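Local atomic coordinates of avidin-related protein 2 (Gallus gallus, PDB entry 1WBI), a protein that binds biotin as a tetrameric member of the avidin family, holding the vitamin at the open end of an eight-stranded beta barrel. Residues Tyr36-Ala41 / Trp71-Ser76; Lys97-Leu102 / Thr114-Asn119. All coordinates share one frame; numbering follows the deposited sequence.

Contact 1 (Tyr36-Ala41 / Trp71-Ser76). With BTN (biotin), chain I.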
ATOM      1  N   TYR A  36      -4.847 -11.889  18.651  1.00 12.22           N
ATOM      2  CA  TYR A  36      -5.018 -10.487  18.359  1.00 13.21           C
ATOM      3  C   TYR A  36      -6.363 -10.018  18.837  1.00 14.25           C
ATOM      4  O   TYR A  36      -7.375 -10.628  18.504  1.00 14.88           O
ATOM      5  CB  TYR A  36      -4.912 -10.245  16.824  1.00 12.81           C
ATOM      6  CG  TYR A  36      -4.455  -8.855  16.439  1.00 10.54           C
ATOM      7  CD1 TYR A  36      -3.113  -8.624  16.126  1.00 11.28           C
ATOM      8  CD2 TYR A  36      -5.329  -7.780  16.407  1.00 10.01           C
ATOM      9  CE1 TYR A  36      -2.676  -7.367  15.785  1.00 10.24           C
ATOM     10  CE2 TYR A  36      -4.901  -6.507  16.042  1.00 11.08           C
ATOM     11  CZ  TYR A  36      -3.559  -6.298  15.729  1.00 11.15           C
ATOM     12  OH  TYR A  36      -3.163  -5.013  15.395  1.00 10.68           O
ATOM     13  N   ILE A  37      -6.371  -8.936  19.579  1.00 14.82           N
ATOM     14  CA  ILE A  37      -7.576  -8.309  20.049  1.00 16.14           C
ATOM     15  C   ILE A  37      -7.642  -6.920  19.465  1.00 14.63           C
ATOM     16  O   ILE A  37      -7.003  -6.000  19.973  1.00 14.30           O
ATOM     17  CB  ILE A  37      -7.588  -8.225  21.579  1.00 17.70           C
ATOM     18  CG1 ILE A  37      -7.255  -9.573  22.193  1.00 20.68           C
ATOM     19  CG2 ILE A  37      -8.953  -7.691  22.015  1.00 19.29           C
ATOM     20  CD1 ILE A  37      -6.875  -9.447  23.699  1.00 21.91           C
ATOM     21  N   THR A  38      -8.341  -6.746  18.352  1.00 13.82           N
ATOM     22  CA  THR A  38      -8.454  -5.446  17.732  1.00 14.41           C
ATOM     23  C   THR A  38      -9.378  -4.532  18.530  1.00 15.14           C
ATOM     24  O   THR A  38     -10.364  -5.027  19.134  1.00 17.17           O
ATOM     25  CB  THR A  38      -8.904  -5.492  16.219  1.00 13.55           C
ATOM     26  OG1 THR A  38      -8.844  -4.198  15.630  1.00 14.55           O
ATOM     27  CG2 THR A  38     -10.340  -6.089  16.038  1.00 14.61           C
ATOM     28  N   ALA A  39      -9.037  -3.251  18.541  1.00 15.10           N
ATOM     29  CA  ALA A  39      -9.889  -2.187  19.136  1.00 16.48           C
ATOM     30  C   ALA A  39     -10.893  -1.633  18.149  1.00 17.14           C
ATOM     31  O   ALA A  39     -11.822  -0.896  18.547  1.00 16.72           O
ATOM     32  CB  ALA A  39      -9.024  -1.051  19.636  1.00 18.04           C
ATOM     33  N   VAL A  40     -10.713  -1.936  16.857  1.00 15.20           N
ATOM     34  CA  VAL A  40     -11.452  -1.341  15.766  1.00 15.00           C
ATOM     35  C   VAL A  40     -11.802  -2.400  14.730  1.00 15.16           C
ATOM     36  O   VAL A  40     -11.133  -3.427  14.634  1.00 13.58           O
ATOM     37  CB  VAL A  40     -10.696  -0.122  15.115  1.00 14.53           C
ATOM     38  CG1 VAL A  40     -10.348   0.960  16.151  1.00 15.38           C
ATOM     39  CG2 VAL A  40      -9.392  -0.561  14.436  1.00 14.78           C
ATOM     40  N   ALA A  41     -12.848  -2.165  13.951  1.00 15.31           N
ATOM     41  CA  ALA A  41     -13.320  -3.104  12.936  1.00 15.52           C
ATOM     42  C   ALA A  41     -14.349  -2.448  12.048  1.00 16.04           C
ATOM     43  O   ALA A  41     -14.885  -1.374  12.385  1.00 16.61           O
ATOM     44  CB  ALA A  41     -13.917  -4.397  13.603  1.00 15.14           C
ATOM     45  N   TRP A  71      -9.488 -13.169  11.062  1.00 11.15           N
ATOM     46  CA  TRP A  71     -10.522 -12.567  11.908  1.00 10.96           C
ATOM     47  C   TRP A  71     -11.624 -13.597  12.145  1.00 12.11           C
ATOM     48  O   TRP A  71     -12.184 -14.151  11.210  1.00 13.27           O
ATOM     49  CB  TRP A  71     -11.053 -11.290  11.290  1.00 10.52           C
ATOM     50  CG  TRP A  71      -9.949 -10.273  11.105  1.00  9.87           C
ATOM     51  CD1 TRP A  71      -9.405  -9.851   9.921  1.00 11.84           C
ATOM     52  CD2 TRP A  71      -9.194  -9.632  12.129  1.00 10.01           C
ATOM     53  NE1 TRP A  71      -8.407  -8.961  10.139  1.00  9.65           N
ATOM     54  CE2 TRP A  71      -8.243  -8.801  11.496  1.00 10.62           C
ATOM     55  CE3 TRP A  71      -9.264  -9.615  13.532  1.00  8.79           C
ATOM     56  CZ2 TRP A  71      -7.368  -8.008  12.203  1.00 11.41           C
ATOM     57  CZ3 TRP A  71      -8.387  -8.839  14.238  1.00 10.86           C
ATOM     58  CH2 TRP A  71      -7.440  -8.033  13.573  1.00 11.09           C
ATOM     59  N   ASN A  72     -11.958 -13.823  13.423  1.00 12.75           N
ATOM     60  CA  ASN A  72     -12.948 -14.872  13.767  1.00 13.33           C
ATOM     61  C   ASN A  72     -14.371 -14.364  13.758  1.00 14.48           C
ATOM     62  O   ASN A  72     -15.302 -15.140  14.016  1.00 17.31           O
ATOM     63  CB  ASN A  72     -12.650 -15.466  15.157  1.00 13.77           C
ATOM     64  CG  ASN A  72     -11.681 -16.568  15.135  1.00 13.91           C
ATOM     65  OD1 ASN A  72     -11.089 -16.920  14.091  1.00 14.46           O
ATOM     66  ND2 ASN A  72     -11.393 -17.103  16.323  1.00 16.59           N
ATOM     67  N   PHE A  73     -14.580 -13.100  13.431  1.00 14.09           N
ATOM     68  CA  PHE A  73     -15.896 -12.459  13.469  1.00 13.49           C
ATOM     69  C   PHE A  73     -16.332 -11.829  12.125  1.00 13.53           C
ATOM     70  O   PHE A  73     -17.335 -11.139  12.049  1.00 14.30           O
ATOM     71  CB  PHE A  73     -15.945 -11.444  14.597  1.00 14.03           C
ATOM     72  CG  PHE A  73     -14.899 -10.356  14.477  1.00 12.03           C
ATOM     73  CD1 PHE A  73     -15.192  -9.185  13.814  1.00 14.82           C
ATOM     74  CD2 PHE A  73     -13.646 -10.509  15.078  1.00 13.18           C
ATOM     75  CE1 PHE A  73     -14.227  -8.198  13.691  1.00 15.68           C
ATOM     76  CE2 PHE A  73     -12.728  -9.507  14.975  1.00 12.86           C
ATOM     77  CZ  PHE A  73     -13.025  -8.368  14.284  1.00 14.39           C
ATOM     78  N   SER A  74     -15.496 -11.991  11.078  1.00 12.87           N
ATOM     79  CA  SER A  74     -15.832 -11.529   9.754  1.00 12.68           C
ATOM     80  C   SER A  74     -15.148 -12.451   8.772  1.00 11.78           C
ATOM     81  O   SER A  74     -14.382 -13.337   9.174  1.00 13.23           O
ATOM     82  CB  SER A  74     -15.371 -10.095   9.525  1.00 13.35           C
ATOM     83  OG  SER A  74     -13.954 -10.010   9.412  1.00 13.81           O
ATOM     84  N   GLU A  75     -15.398 -12.183   7.493  1.00 11.91           N
ATOM     85  CA  GLU A  75     -14.708 -12.914   6.414  1.00 12.13           C
ATOM     86  C   GLU A  75     -13.358 -12.366   5.980  1.00 12.38           C
ATOM     87  O   GLU A  75     -12.709 -12.918   5.060  1.00 12.10           O
ATOM     88  CB  GLU A  75     -15.620 -13.025   5.220  1.00 12.24           C
ATOM     89  CG  GLU A  75     -16.833 -13.936   5.515  1.00 15.05           C
ATOM     90  CD  GLU A  75     -16.470 -15.377   5.876  1.00 19.18           C
ATOM     91  OE1 GLU A  75     -15.421 -15.960   5.483  1.00 17.79           O
ATOM     92  OE2 GLU A  75     -17.292 -15.957   6.626  1.00 25.03           O
ATOM     93  N   SER A  76     -12.917 -11.340   6.662  1.00 12.36           N
ATOM     94  CA  SER A  76     -11.665 -10.630   6.363  1.00 11.16           C
ATOM     95  C   SER A  76     -10.404 -11.357   6.866  1.00 11.48           C
ATOM     96  O   SER A  76     -10.466 -12.177   7.797  1.00 11.06           O
ATOM     97  CB  SER A  76     -11.719  -9.236   7.040  0.50 11.38           C
ATOM     98  OG  SER A  76     -10.559  -8.415   6.844  0.50  9.11           O
TER
HETATM   99  C11 BTN I1001     -12.717  -6.542  10.482  1.00 14.36           C
HETATM  100  O11 BTN I1001     -13.590  -7.290   9.944  1.00 15.64           O
HETATM  101  O12 BTN I1001     -12.864  -5.290  10.412  1.00 14.66           O
HETATM  102  C10 BTN I1001     -11.569  -7.218  11.157  1.00 13.71           C
HETATM  103  C9  BTN I1001     -10.726  -6.299  12.006  1.00 11.81           C
HETATM  104  C8  BTN I1001      -9.719  -5.468  11.181  1.00 10.41           C
HETATM  105  C7  BTN I1001      -8.839  -4.638  12.125  1.00 11.59           C
HETATM  106  C2  BTN I1001      -7.693  -3.830  11.437  1.00  9.92           C
HETATM  107  S1  BTN I1001      -6.330  -4.797  10.939  1.00 10.03           S
HETATM  108  C6  BTN I1001      -5.406  -3.288  10.598  1.00 10.80           C
HETATM  109  C5  BTN I1001      -5.765  -2.320  11.716  1.00  8.38           C
HETATM  110  N1  BTN I1001      -4.881  -2.475  12.830  1.00  9.89           N
HETATM  111  C3  BTN I1001      -5.577  -2.889  13.891  1.00  9.37           C
HETATM  112  O3  BTN I1001      -5.009  -3.108  15.079  1.00 10.29           O
HETATM  113  N2  BTN I1001      -6.824  -3.097  13.622  1.00  9.97           N
HETATM  114  C4  BTN I1001      -7.135  -2.693  12.281  1.00 10.22           C
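The edge of the W71 six-membered ring is turned toward the face of the Y36 phenol. The two form an offset edge-to-face pair, with planes at 90° and centroids 5.5 Å apart. The closest atoms are W71 CH2 and Y36 CD2, at 3.5 Å. CG of Y36 is anti to the backbone N (chi1 -154°), which turns the phenol toward the loop 71-76. T38 crosses the indole at about a right angle. Its methyl CG2 sits 3.8 Å from CZ3 of W71 and also touches CZ of F73. At the far end A41 CB meets CE1 of F73 at the ring edge. No hydrogen bond joins the two segments directly; biotin bridges them. One face of W71 carries the valeryl chain, with C9 of biotin lying 3.5 Å above the ring centre. F73 also touches this chain, through CZ. W71 NE1 is hydrogen-bonded to S78 OG. An alanine in place of W71 would probably leave a gap beside the valeryl chain and deprive the Y36 ring of its edge-to-face partner. Segment 36-41 binds the ureido end of biotin and segment 71-76 the carboxylate. Y36 OH donates to the ureido oxygen O3 at 2.7 Å, in the plane of the phenol ring. Biotin N2 donates to T38 OG1 in an almost straight bond, at 177°. T38 OG1 in turn donates to V40 O at 2.6 Å, on a lone pair of that carbonyl. S74 OG donates to the carboxylate O11 at 2.8 Å and accepts from S76 N in an ST turn. This is the avidin biotin pocket, apolar along the chain and polar at both ends. With its own proton given to V40 O, T38 OG1 can accept from the ureido N-H.

Contact 2 (Lys97-Leu102 / Thr114-Asn119). With BTN (biotin), chain I.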
ATOM      1  N   LYS A  97       3.476  -2.014   8.643  1.00  9.00           N
ATOM      2  CA  LYS A  97       2.475  -1.673   7.655  1.00  9.57           C
ATOM      3  C   LYS A  97       1.602  -2.895   7.472  1.00  8.87           C
ATOM      4  O   LYS A  97       2.040  -4.035   7.680  1.00  9.00           O
ATOM      5  CB  LYS A  97       3.100  -1.196   6.353  1.00 11.88           C
ATOM      6  CG  LYS A  97       3.715   0.199   6.632  1.00 15.14           C
ATOM      7  CD  LYS A  97       4.601   0.822   5.659  1.00 17.01           C
ATOM      8  CE  LYS A  97       5.125   2.195   6.070  0.50 17.10           C
ATOM      9  NZ  LYS A  97       3.876   2.945   7.088  0.70 22.13           N
ATOM     10  N   TRP A  98       0.350  -2.667   7.099  1.00  9.37           N
ATOM     11  CA  TRP A  98      -0.623  -3.730   6.985  1.00  8.03           C
ATOM     12  C   TRP A  98      -1.488  -3.580   5.773  1.00  7.37           C
ATOM     13  O   TRP A  98      -1.672  -2.468   5.230  1.00  7.83           O
ATOM     14  CB  TRP A  98      -1.490  -3.873   8.277  1.00  8.81           C
ATOM     15  CG  TRP A  98      -2.235  -2.647   8.736  1.00  9.05           C
ATOM     16  CD1 TRP A  98      -1.883  -1.849   9.782  1.00  9.74           C
ATOM     17  CD2 TRP A  98      -3.445  -2.104   8.201  1.00  9.41           C
ATOM     18  NE1 TRP A  98      -2.798  -0.823   9.920  1.00  9.13           N
ATOM     19  CE2 TRP A  98      -3.780  -0.981   8.974  1.00  8.67           C
ATOM     20  CE3 TRP A  98      -4.325  -2.511   7.192  1.00 10.12           C
ATOM     21  CZ2 TRP A  98      -4.930  -0.189   8.696  1.00  8.95           C
ATOM     22  CZ3 TRP A  98      -5.448  -1.762   6.940  1.00  9.87           C
ATOM     23  CH2 TRP A  98      -5.754  -0.601   7.700  1.00  9.46           C
ATOM     24  N   LEU A  99      -2.047  -4.725   5.385  1.00  7.67           N
ATOM     25  CA  LEU A  99      -3.098  -4.811   4.366  1.00  6.85           C
ATOM     26  C   LEU A  99      -4.271  -5.602   4.996  1.00  8.40           C
ATOM     27  O   LEU A  99      -4.044  -6.642   5.651  1.00  9.13           O
ATOM     28  CB  LEU A  99      -2.619  -5.560   3.114  1.00  8.76           C
ATOM     29  CG  LEU A  99      -1.439  -4.962   2.356  1.00  9.07           C
ATOM     30  CD1 LEU A  99      -0.982  -5.958   1.276  1.00 11.32           C
ATOM     31  CD2 LEU A  99      -1.791  -3.703   1.730  1.00 10.63           C
ATOM     32  N   GLN A 100      -5.480  -5.076   4.823  1.00  9.48           N
ATOM     33  CA  GLN A 100      -6.688  -5.765   5.266  1.00  9.31           C
ATOM     34  C   GLN A 100      -7.472  -6.107   4.013  1.00  8.95           C
ATOM     35  O   GLN A 100      -7.842  -5.237   3.246  1.00 10.38           O
ATOM     36  CB  GLN A 100      -7.545  -4.922   6.206  1.00  9.10           C
ATOM     37  CG  GLN A 100      -8.793  -5.696   6.603  1.00 10.23           C
ATOM     38  CD  GLN A 100      -9.752  -4.921   7.461  1.00 11.35           C
ATOM     39  OE1 GLN A 100      -9.550  -3.743   7.691  1.00 13.45           O
ATOM     40  NE2 GLN A 100     -10.856  -5.572   7.871  1.00 12.17           N
ATOM     41  N   ARG A 101      -7.713  -7.400   3.809  1.00  9.74           N
ATOM     42  CA  ARG A 101      -8.529  -7.908   2.738  1.00  9.90           C
ATOM     43  C   ARG A 101      -9.978  -8.116   3.138  1.00 11.36           C
ATOM     44  O   ARG A 101     -10.266  -8.856   4.078  1.00 12.02           O
ATOM     45  CB  ARG A 101      -7.968  -9.242   2.215  1.00 10.51           C
ATOM     46  CG  ARG A 101      -8.853  -9.913   1.151  1.00 10.25           C
ATOM     47  CD  ARG A 101      -8.777  -9.209  -0.147  1.00 10.40           C
ATOM     48  NE  ARG A 101      -9.806  -9.581  -1.075  1.00 11.01           N
ATOM     49  CZ  ARG A 101      -9.700  -9.570  -2.392  1.00 11.26           C
ATOM     50  NH1 ARG A 101      -8.550  -9.260  -2.972  1.00 11.66           N
ATOM     51  NH2 ARG A 101     -10.744  -9.857  -3.141  1.00 11.34           N
ATOM     52  N   LEU A 102     -10.876  -7.490   2.395  1.00 11.61           N
ATOM     53  CA  LEU A 102     -12.313  -7.726   2.544  1.00 13.56           C
ATOM     54  C   LEU A 102     -12.753  -8.784   1.531  1.00 13.82           C
ATOM     55  O   LEU A 102     -12.171  -8.944   0.448  1.00 12.32           O
ATOM     56  CB  LEU A 102     -13.113  -6.451   2.301  0.50 14.02           C
ATOM     57  CG  LEU A 102     -12.838  -5.317   3.289  0.50 17.75           C
ATOM     58  CD1 LEU A 102     -13.496  -4.029   2.822  0.50 18.25           C
ATOM     59  CD2 LEU A 102     -13.342  -5.706   4.654  0.50 20.83           C
ATOM     60  N   THR A 114      -8.939  -4.183  -0.867  1.00 10.19           N
ATOM     61  CA  THR A 114      -7.738  -4.148  -0.017  1.00 10.00           C
ATOM     62  C   THR A 114      -7.441  -2.775   0.564  1.00 11.05           C
ATOM     63  O   THR A 114      -7.093  -1.853  -0.149  1.00 12.14           O
ATOM     64  CB  THR A 114      -6.498  -4.700  -0.763  1.00  9.51           C
ATOM     65  OG1 THR A 114      -6.819  -5.989  -1.329  1.00 10.90           O
ATOM     66  CG2 THR A 114      -5.362  -4.857   0.203  1.00 10.59           C
ATOM     67  N   ARG A 115      -7.589  -2.661   1.884  1.00 10.45           N
ATOM     68  CA  ARG A 115      -7.175  -1.491   2.602  1.00 11.81           C
ATOM     69  C   ARG A 115      -5.721  -1.588   3.012  1.00 10.29           C
ATOM     70  O   ARG A 115      -5.204  -2.685   3.267  1.00  9.58           O
ATOM     71  CB  ARG A 115      -7.933  -1.388   3.931  1.00 13.52           C
ATOM     72  CG  ARG A 115      -9.343  -1.050   3.906  1.00 19.41           C
ATOM     73  CD  ARG A 115      -9.779  -0.750   5.380  1.00 18.88           C
ATOM     74  NE  ARG A 115     -11.180  -0.580   5.275  1.00 23.54           N
ATOM     75  CZ  ARG A 115     -12.104  -1.335   5.837  1.00 21.25           C
ATOM     76  NH1 ARG A 115     -11.784  -2.321   6.667  1.00 20.69           N
ATOM     77  NH2 ARG A 115     -13.356  -1.044   5.575  1.00 24.38           N
ATOM     78  N   VAL A 116      -5.049  -0.442   3.127  1.00  9.55           N
ATOM     79  CA  VAL A 116      -3.641  -0.332   3.527  1.00  9.49           C
ATOM     80  C   VAL A 116      -3.517   0.622   4.723  1.00  8.75           C
ATOM     81  O   VAL A 116      -4.230   1.625   4.789  1.00  9.79           O
ATOM     82  CB  VAL A 116      -2.727   0.105   2.346  1.00  9.84           C
ATOM     83  CG1 VAL A 116      -3.050   1.566   1.902  1.00 10.74           C
ATOM     84  CG2 VAL A 116      -1.274  -0.060   2.689  1.00 11.94           C
ATOM     85  N   GLY A 117      -2.606   0.359   5.629  1.00  9.21           N
ATOM     86  CA  GLY A 117      -2.284   1.300   6.698  1.00  9.51           C
ATOM     87  C   GLY A 117      -1.038   0.898   7.454  1.00 10.13           C
ATOM     88  O   GLY A 117      -0.178   0.147   6.960  1.00  9.17           O
ATOM     89  N   ASN A 118      -0.890   1.460   8.626  1.00  9.92           N
ATOM     90  CA  ASN A 118       0.304   1.346   9.434  1.00 10.37           C
ATOM     91  C   ASN A 118      -0.057   1.159  10.884  1.00 10.96           C
ATOM     92  O   ASN A 118      -1.149   1.535  11.337  1.00 11.95           O
ATOM     93  CB  ASN A 118       1.147   2.619   9.281  1.00 10.66           C
ATOM     94  CG  ASN A 118       0.355   3.888   9.542  1.00 13.78           C
ATOM     95  OD1 ASN A 118      -0.308   4.429   8.664  1.00 22.62           O
ATOM     96  ND2 ASN A 118       0.441   4.366  10.757  1.00 23.29           N
ATOM     97  N   ASN A 119       0.881   0.641  11.657  1.00 11.05           N
ATOM     98  CA  ASN A 119       0.719   0.567  13.098  1.00 11.09           C
ATOM     99  C   ASN A 119       2.078   0.487  13.738  1.00 11.53           C
ATOM    100  O   ASN A 119       2.963  -0.245  13.265  1.00 10.38           O
ATOM    101  CB  ASN A 119      -0.064  -0.654  13.550  1.00 11.34           C
ATOM    102  CG  ASN A 119      -1.580  -0.485  13.534  1.00 12.16           C
ATOM    103  OD1 ASN A 119      -2.241  -1.314  12.983  1.00 10.27           O
ATOM    104  ND2 ASN A 119      -2.123   0.500  14.271  1.00 11.95           N
TER
HETATM  105  C11 BTN I1001     -12.717  -6.542  10.482  1.00 14.36           C
HETATM  106  O11 BTN I1001     -13.590  -7.290   9.944  1.00 15.64           O
HETATM  107  O12 BTN I1001     -12.864  -5.290  10.412  1.00 14.66           O
HETATM  108  C10 BTN I1001     -11.569  -7.218  11.157  1.00 13.71           C
HETATM  109  C9  BTN I1001     -10.726  -6.299  12.006  1.00 11.81           C
HETATM  110  C8  BTN I1001      -9.719  -5.468  11.181  1.00 10.41           C
HETATM  111  C7  BTN I1001      -8.839  -4.638  12.125  1.00 11.59           C
HETATM  112  C2  BTN I1001      -7.693  -3.830  11.437  1.00  9.92           C
HETATM  113  S1  BTN I1001      -6.330  -4.797  10.939  1.00 10.03           S
HETATM  114  C6  BTN I1001      -5.406  -3.288  10.598  1.00 10.80           C
HETATM  115  C5  BTN I1001      -5.765  -2.320  11.716  1.00  8.38           C
HETATM  116  N1  BTN I1001      -4.881  -2.475  12.830  1.00  9.89           N
HETATM  117  C3  BTN I1001      -5.577  -2.889  13.891  1.00  9.37           C
HETATM  118  O3  BTN I1001      -5.009  -3.108  15.079  1.00 10.29           O
HETATM  119  N2  BTN I1001      -6.824  -3.097  13.622  1.00  9.97           N
HETATM  120  C4  BTN I1001      -7.135  -2.693  12.281  1.00 10.22           C
HETATM  121  O   HOH W   1       1.097   3.399   5.722  1.00 32.74           O
HETATM  122  O   HOH W   2      -5.850  -8.499  -1.922  1.00 12.31           O
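The indole of W98 lies between biotin and the backbone of G117. C6 of biotin stands 3.2 Å above one face, over the ring centre. On the opposite face G117 N lies 3.5 Å above the plane of W98, over its centre. CA of G117 makes a CH-pi contact there, and V116 C lies toward the rim. These segments are neighbouring antiparallel strands of the avidin beta barrel, and W98 and G117 form a hydrogen-bonded pair. At the indole edge NE1 gives a weak bond to N118 O. The ring reaches G117 because CG of W98 sits between the backbone N and the carbonyl carbon (chi1 56°). The guanidinium of R115 has CD1 of L102 over one face. R115 NH1 donates to Q100 OE1 at 2.8 Å; the acceptor lies in the guanidinium plane, while the donor stands well above the amide carbonyl plane. Q100 and R115 run side by side, pointing the same way. R115 also makes a salt bridge to D42. Q100 NE2 reaches biotin O12 by a weak bond and is also hydrogen-bonded to S76 OG. L99 and V116 project from the other side of the strands, where CD2 of L99 meets CG2 of V116 at 3.8 Å. That side packs on neighbouring subunits. A water joins R101 NH1 to T114 OG1, and R101 NH1 also makes a salt bridge to D110. Further along strand 114-123, N119 OD1 accepts from biotin N1 at 2.9 Å, with an N-H...O angle of 158°.

In the fold
From the N terminus the chain first builds strands 11-15 and 20-23, then reaches contact 1 at the end of strand 31-37. Contact 1 closes a loop of 29 residues that holds strands 50-56 and 64-70. The chain then runs through strand 77-86 and into contact 2, which closes a shorter connection of 11 residues without helix or strand. The two contacts follow in series; neither nests in the other. Contact 1 ties the end of strand 31-37 and the loop after it to the loop between strands 64-70 and 77-86. Contact 2 pairs the last two strands of the barrel. They meet where S76 OG is probably hydrogen-bonded to R101 O and Q100 NE2. The same biotin lies against both.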